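Local coordinates for periplasmic binding protein (Veillonella parvula, PDB 4MO9) that probably serves as the substrate-capturing, periplasmic binding component of a TroA-like ABC import system, at residues N216-G220 with N221-G225; D239-K242 with K243-I247. All coordinates share one frame; numbering follows the deposited sequence.

Contact 1: N216-G220 with N221-G225; sequences NSFSG and NYSWG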
loop_
_atom_site.group_PDB
_atom_site.type_symbol
_atom_site.label_atom_id
_atom_site.label_comp_id
_atom_site.label_asym_id
_atom_site.label_seq_id
_atom_site.Cartn_x
_atom_site.Cartn_y
_atom_site.Cartn_z
ATOM N N ASN A 216 -5.774 15.472 -1.681
ATOM C CA ASN A 216 -4.797 15.689 -0.621
ATOM C C ASN A 216 -3.365 15.713 -1.133
ATOM O O ASN A 216 -2.998 14.924 -2.013
ATOM C CB ASN A 216 -4.918 14.597 0.453
ATOM C CG ASN A 216 -6.184 14.725 1.275
ATOM O OD1 ASN A 216 -6.732 15.815 1.438
ATOM N ND2 ASN A 216 -6.649 13.610 1.804
ATOM N N SER A 217 -2.554 16.613 -0.578
ATOM C CA SER A 217 -1.111 16.567 -0.803
ATOM C C SER A 217 -0.477 16.072 0.482
ATOM O O SER A 217 -1.177 15.522 1.340
ATOM C CB SER A 217 -0.545 17.932 -1.193
ATOM O OG SER A 217 0.793 17.799 -1.656
ATOM N N PHE A 218 0.835 16.238 0.625
ATOM C CA PHE A 218 1.547 15.579 1.726
ATOM C C PHE A 218 2.655 16.428 2.353
ATOM O O PHE A 218 3.244 17.281 1.683
ATOM C CB PHE A 218 2.158 14.261 1.226
ATOM C CG PHE A 218 1.140 13.268 0.717
ATOM C CD1 PHE A 218 0.723 13.289 -0.609
ATOM C CD2 PHE A 218 0.602 12.313 1.568
ATOM C CE1 PHE A 218 -0.208 12.372 -1.080
ATOM C CE2 PHE A 218 -0.333 11.390 1.106
ATOM C CZ PHE A 218 -0.743 11.429 -0.223
ATOM N N SER A 219 2.947 16.184 3.634
ATOM C CA SER A 219 4.153 16.724 4.266
ATOM C C SER A 219 5.332 15.906 3.756
ATOM O O SER A 219 5.144 14.974 2.973
ATOM C CB SER A 219 4.085 16.552 5.777
ATOM O OG SER A 219 4.264 15.184 6.104
ATOM N N GLY A 220 6.543 16.225 4.209
ATOM C CA GLY A 220 7.717 15.484 3.782
ATOM C C GLY A 220 7.967 14.204 4.562
ATOM O O GLY A 220 8.865 13.419 4.212
ATOM N N ASN A 221 7.182 13.981 5.615
ATOM C CA ASN A 221 7.360 12.783 6.443
ATOM C C ASN A 221 6.095 11.945 6.658
ATOM O O ASN A 221 6.010 11.191 7.624
ATOM C CB ASN A 221 7.983 13.140 7.800
ATOM C CG ASN A 221 7.043 13.947 8.686
ATOM O OD1 ASN A 221 5.891 14.209 8.323
ATOM N ND2 ASN A 221 7.531 14.337 9.864
ATOM N N TYR A 222 5.111 12.076 5.775
ATOM C CA TYR A 222 3.912 11.250 5.890
ATOM C C TYR A 222 3.535 10.611 4.558
ATOM O O TYR A 222 3.426 11.316 3.549
ATOM C CB TYR A 222 2.728 12.069 6.410
ATOM C CG TYR A 222 1.453 11.261 6.447
ATOM C CD1 TYR A 222 1.287 10.236 7.369
ATOM C CD2 TYR A 222 0.424 11.510 5.555
ATOM C CE1 TYR A 222 0.127 9.482 7.401
ATOM C CE2 TYR A 222 -0.740 10.768 5.578
ATOM C CZ TYR A 222 -0.885 9.754 6.503
ATOM O OH TYR A 222 -2.047 9.011 6.523
ATOM N N SER A 223 3.350 9.288 4.564
ATOM C CA SER A 223 2.796 8.568 3.414
ATOM C C SER A 223 3.621 8.832 2.150
ATOM O O SER A 223 4.846 8.729 2.190
ATOM C CB SER A 223 1.324 8.964 3.216
ATOM O OG SER A 223 0.718 8.215 2.173
ATOM N N TRP A 224 2.960 9.188 1.042
ATOM C CA TRP A 224 3.670 9.469 -0.210
ATOM C C TRP A 224 4.782 10.511 -0.025
ATOM O O TRP A 224 5.818 10.462 -0.710
ATOM C CB TRP A 224 2.696 9.946 -1.314
ATOM C CG TRP A 224 1.932 8.816 -1.926
ATOM C CD1 TRP A 224 0.650 8.436 -1.638
ATOM C CD2 TRP A 224 2.421 7.880 -2.894
ATOM N NE1 TRP A 224 0.306 7.324 -2.381
ATOM C CE2 TRP A 224 1.376 6.964 -3.161
ATOM C CE3 TRP A 224 3.639 7.726 -3.564
ATOM C CZ2 TRP A 224 1.512 5.917 -4.079
ATOM C CZ3 TRP A 224 3.778 6.694 -4.473
ATOM C CH2 TRP A 224 2.719 5.796 -4.722
ATOM N N GLY A 225 4.567 11.462 0.875
ATOM C CA GLY A 225 5.580 12.475 1.124
ATOM C C GLY A 225 6.818 11.885 1.783
ATOM O O GLY A 225 7.944 12.301 1.493
#
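Between Ser219 and Gly225 the backbone doubles back on itself, bringing Gly225 CA to 3.1 Å from Ser219 O in a nearly straight CA-H...O contact. Glycine suits this place because a side chain here would run into Ser219 O and crowd Phe218 CB. Gly220 O and Gly225 O, both acceptors, also lie 3.1 Å apart, and Thr229 OG1, hydrogen-bonded to each, probably eases their repulsion. Before the bend, the Phe218 ring packs on Leu204 and Val206 of strand 201-206. Trp224 CB sits over the centre of one face of the Phe218 ring, 3.8 Å from the centroid, as a CH-pi contact. The indole extends past the ring, away from the turn, its edge directed at the same ring in an offset edge-to-face pair with planes at 64°; Trp224 CD1 lies 3.6 Å from Phe218 CZ. This is the connection that leaves strand 201-206, in the mixed sheet of the periplasmic binding protein fold, and enters helix 224-230. Just where the helix begins, Gly225 N makes a weak bond, 2.9 Å long, to Tyr222 O. At the bend, Ser219 OG stands between its own backbone N and carbonyl carbon (chi1 72°), from where it donates to Asn221 OD1 at 2.9 Å; the donor is tilted 25° from the amide's carbonyl plane. Trp224 NE1 reaches beyond the turn to His315 ND1.

Contact 2: D239-K242 with K243-I247; sequences DAIK and KSSPI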
loop_
_atom_site.group_PDB
_atom_site.type_symbol
_atom_site.label_atom_id
_atom_site.label_comp_id
_atom_site.label_asym_id
_atom_site.label_seq_id
_atom_site.Cartn_x
_atom_site.Cartn_y
_atom_site.Cartn_z
ATOM N N ASP A 239 6.608 21.771 4.075
ATOM C CA ASP A 239 6.450 22.745 5.159
ATOM C C ASP A 239 5.025 23.284 5.314
ATOM O O ASP A 239 4.660 23.774 6.383
ATOM C CB ASP A 239 7.406 23.927 4.967
ATOM C CG ASP A 239 8.849 23.570 5.256
ATOM O OD1 ASP A 239 9.094 22.761 6.180
ATOM O OD2 ASP A 239 9.737 24.108 4.555
ATOM N N ALA A 240 4.227 23.195 4.252
ATOM C CA ALA A 240 2.910 23.836 4.228
ATOM C C ALA A 240 1.764 22.899 4.621
ATOM O O ALA A 240 0.714 23.350 5.082
ATOM C CB ALA A 240 2.649 24.458 2.858
ATOM N N ILE A 241 1.968 21.599 4.424
ATOM C CA ILE A 241 0.984 20.589 4.806
ATOM C C ILE A 241 1.505 19.842 6.037
ATOM O O ILE A 241 2.655 19.394 6.051
ATOM C CB ILE A 241 0.738 19.569 3.654
ATOM C CG1 ILE A 241 0.338 20.286 2.354
ATOM C CG2 ILE A 241 -0.300 18.508 4.059
ATOM C CD1 ILE A 241 -0.954 21.100 2.443
ATOM N N LYS A 242 0.670 19.709 7.067
ATOM C CA LYS A 242 1.091 19.045 8.297
ATOM C C LYS A 242 1.210 17.530 8.129
ATOM O O LYS A 242 2.212 16.930 8.532
ATOM C CB LYS A 242 0.146 19.384 9.458
ATOM C CG LYS A 242 -1.339 19.149 9.178
ATOM C CD LYS A 242 -2.114 18.936 10.476
ATOM C CE LYS A 242 -1.488 17.822 11.304
ATOM N NZ LYS A 242 -2.378 17.371 12.406
ATOM N N LYS A 243 0.188 16.923 7.530
ATOM C CA LYS A 243 0.132 15.472 7.346
ATOM C C LYS A 243 -0.324 15.146 5.923
ATOM O O LYS A 243 0.500 14.873 5.043
ATOM C CB LYS A 243 -0.827 14.854 8.364
ATOM C CG LYS A 243 -0.833 13.334 8.376
ATOM C CD LYS A 243 -1.895 12.791 9.327
ATOM C CE LYS A 243 -1.302 11.782 10.298
ATOM N NZ LYS A 243 -2.326 10.840 10.846
ATOM N N SER A 244 -1.637 15.186 5.703
ATOM C CA SER A 244 -2.198 15.037 4.362
ATOM C C SER A 244 -3.499 15.822 4.237
ATOM O O SER A 244 -4.528 15.443 4.801
ATOM C CB SER A 244 -2.431 13.569 4.017
ATOM O OG SER A 244 -2.741 13.420 2.642
ATOM N N SER A 245 -3.439 16.921 3.494
ATOM C CA SER A 245 -4.587 17.784 3.280
ATOM C C SER A 245 -4.329 18.505 1.967
ATOM O O SER A 245 -3.193 18.527 1.485
ATOM C CB SER A 245 -4.713 18.791 4.420
ATOM O OG SER A 245 -3.571 19.625 4.475
ATOM N N PRO A 246 -5.372 19.083 1.366
ATOM C CA PRO A 246 -5.065 19.680 0.061
ATOM C C PRO A 246 -4.355 21.029 0.164
ATOM O O PRO A 246 -4.524 21.755 1.148
ATOM C CB PRO A 246 -6.437 19.815 -0.603
ATOM C CG PRO A 246 -7.424 19.803 0.525
ATOM C CD PRO A 246 -6.818 19.005 1.641
ATOM N N ILE A 247 -3.546 21.335 -0.848
ATOM C CA ILE A 247 -2.798 22.586 -0.919
ATOM C C ILE A 247 -3.626 23.623 -1.688
ATOM O O ILE A 247 -4.552 23.265 -2.415
ATOM C CB ILE A 247 -1.440 22.356 -1.635
ATOM C CG1 ILE A 247 -0.468 23.507 -1.381
ATOM C CG2 ILE A 247 -1.643 22.153 -3.130
ATOM C CD1 ILE A 247 -0.331 23.878 0.076
#
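The flat groups that Ile241 meets are peptide units, with no aromatic ring or side-chain amide between them: its CD1 lies above the plane of the Ser245-Pro246 peptide, just beyond the oxygen, 3.5 Å from Ser245 O, while Ile241 CG2 comes obliquely to the Ser244-Ser245 peptide, 3.6 Å from Ser245 N. The setting is the loop between strand 234-235, at the margin of the mixed sheet, and helix 249-255, a strand-to-helix connection of the periplasmic binding protein fold. The chain turns at Lys242 and Lys243 and runs back, so the buried Ile241 fills the inside of the bend. A branched aliphatic residue suits this position because its two arms can reach separate parts of the returning backbone. With CG1 anti to the carbonyl carbon (chi1 -55°) and the CG1-CD1 bond turned by chi2 -61°, the CD1 arm heads for Ser245 and Ile247 and the CG2 arm for Ser244 and Ser245. Ser245 OG lies in the fork of these arms, 3.5 Å from Ile241 CG2 and 3.6 Å from Ile241 CD1, in van der Waals contact; its small side chain leaves room for both. The lysines suit the outer, solvent-exposed side of the turn, their charged ends not in contact. Ser244 points away from Ile241, and its hydroxyl is hydrogen-bonded to Ser217 O. Toward helix 249-255, Ile247 packs on Val252 and Ala240 on Phe251. Across the mouth of the bend, the methyl Ile247 CD1 lies 3.7 Å from Ile241 CD1 and 4.1 Å from Ala240 CB.

Overall arrangement
Contact 1 closes before contact 2 opens along the chain, with the rest of helix 224-230 and strand 234-235 between them, yet their centres lie only about 7 Å apart. The two loops run alongside each other in antiparallel fashion: backbone bonds pair Ser217 with Ser245 and Ser219 with Lys243, and Asn216 packs on Pro246. Both belong to connections of the five-stranded mixed sheet, contact 1 following strand 201-206 and contact 2 the neighbouring strand 234-235. The side chains of Tyr222 and Lys243 are about 9 and 11 Å from the bound trimethylamine oxide, so the joined loops lie near the ligand without lining its pocket, which is formed by Trp45, Ala48, Ser73 and Arg78.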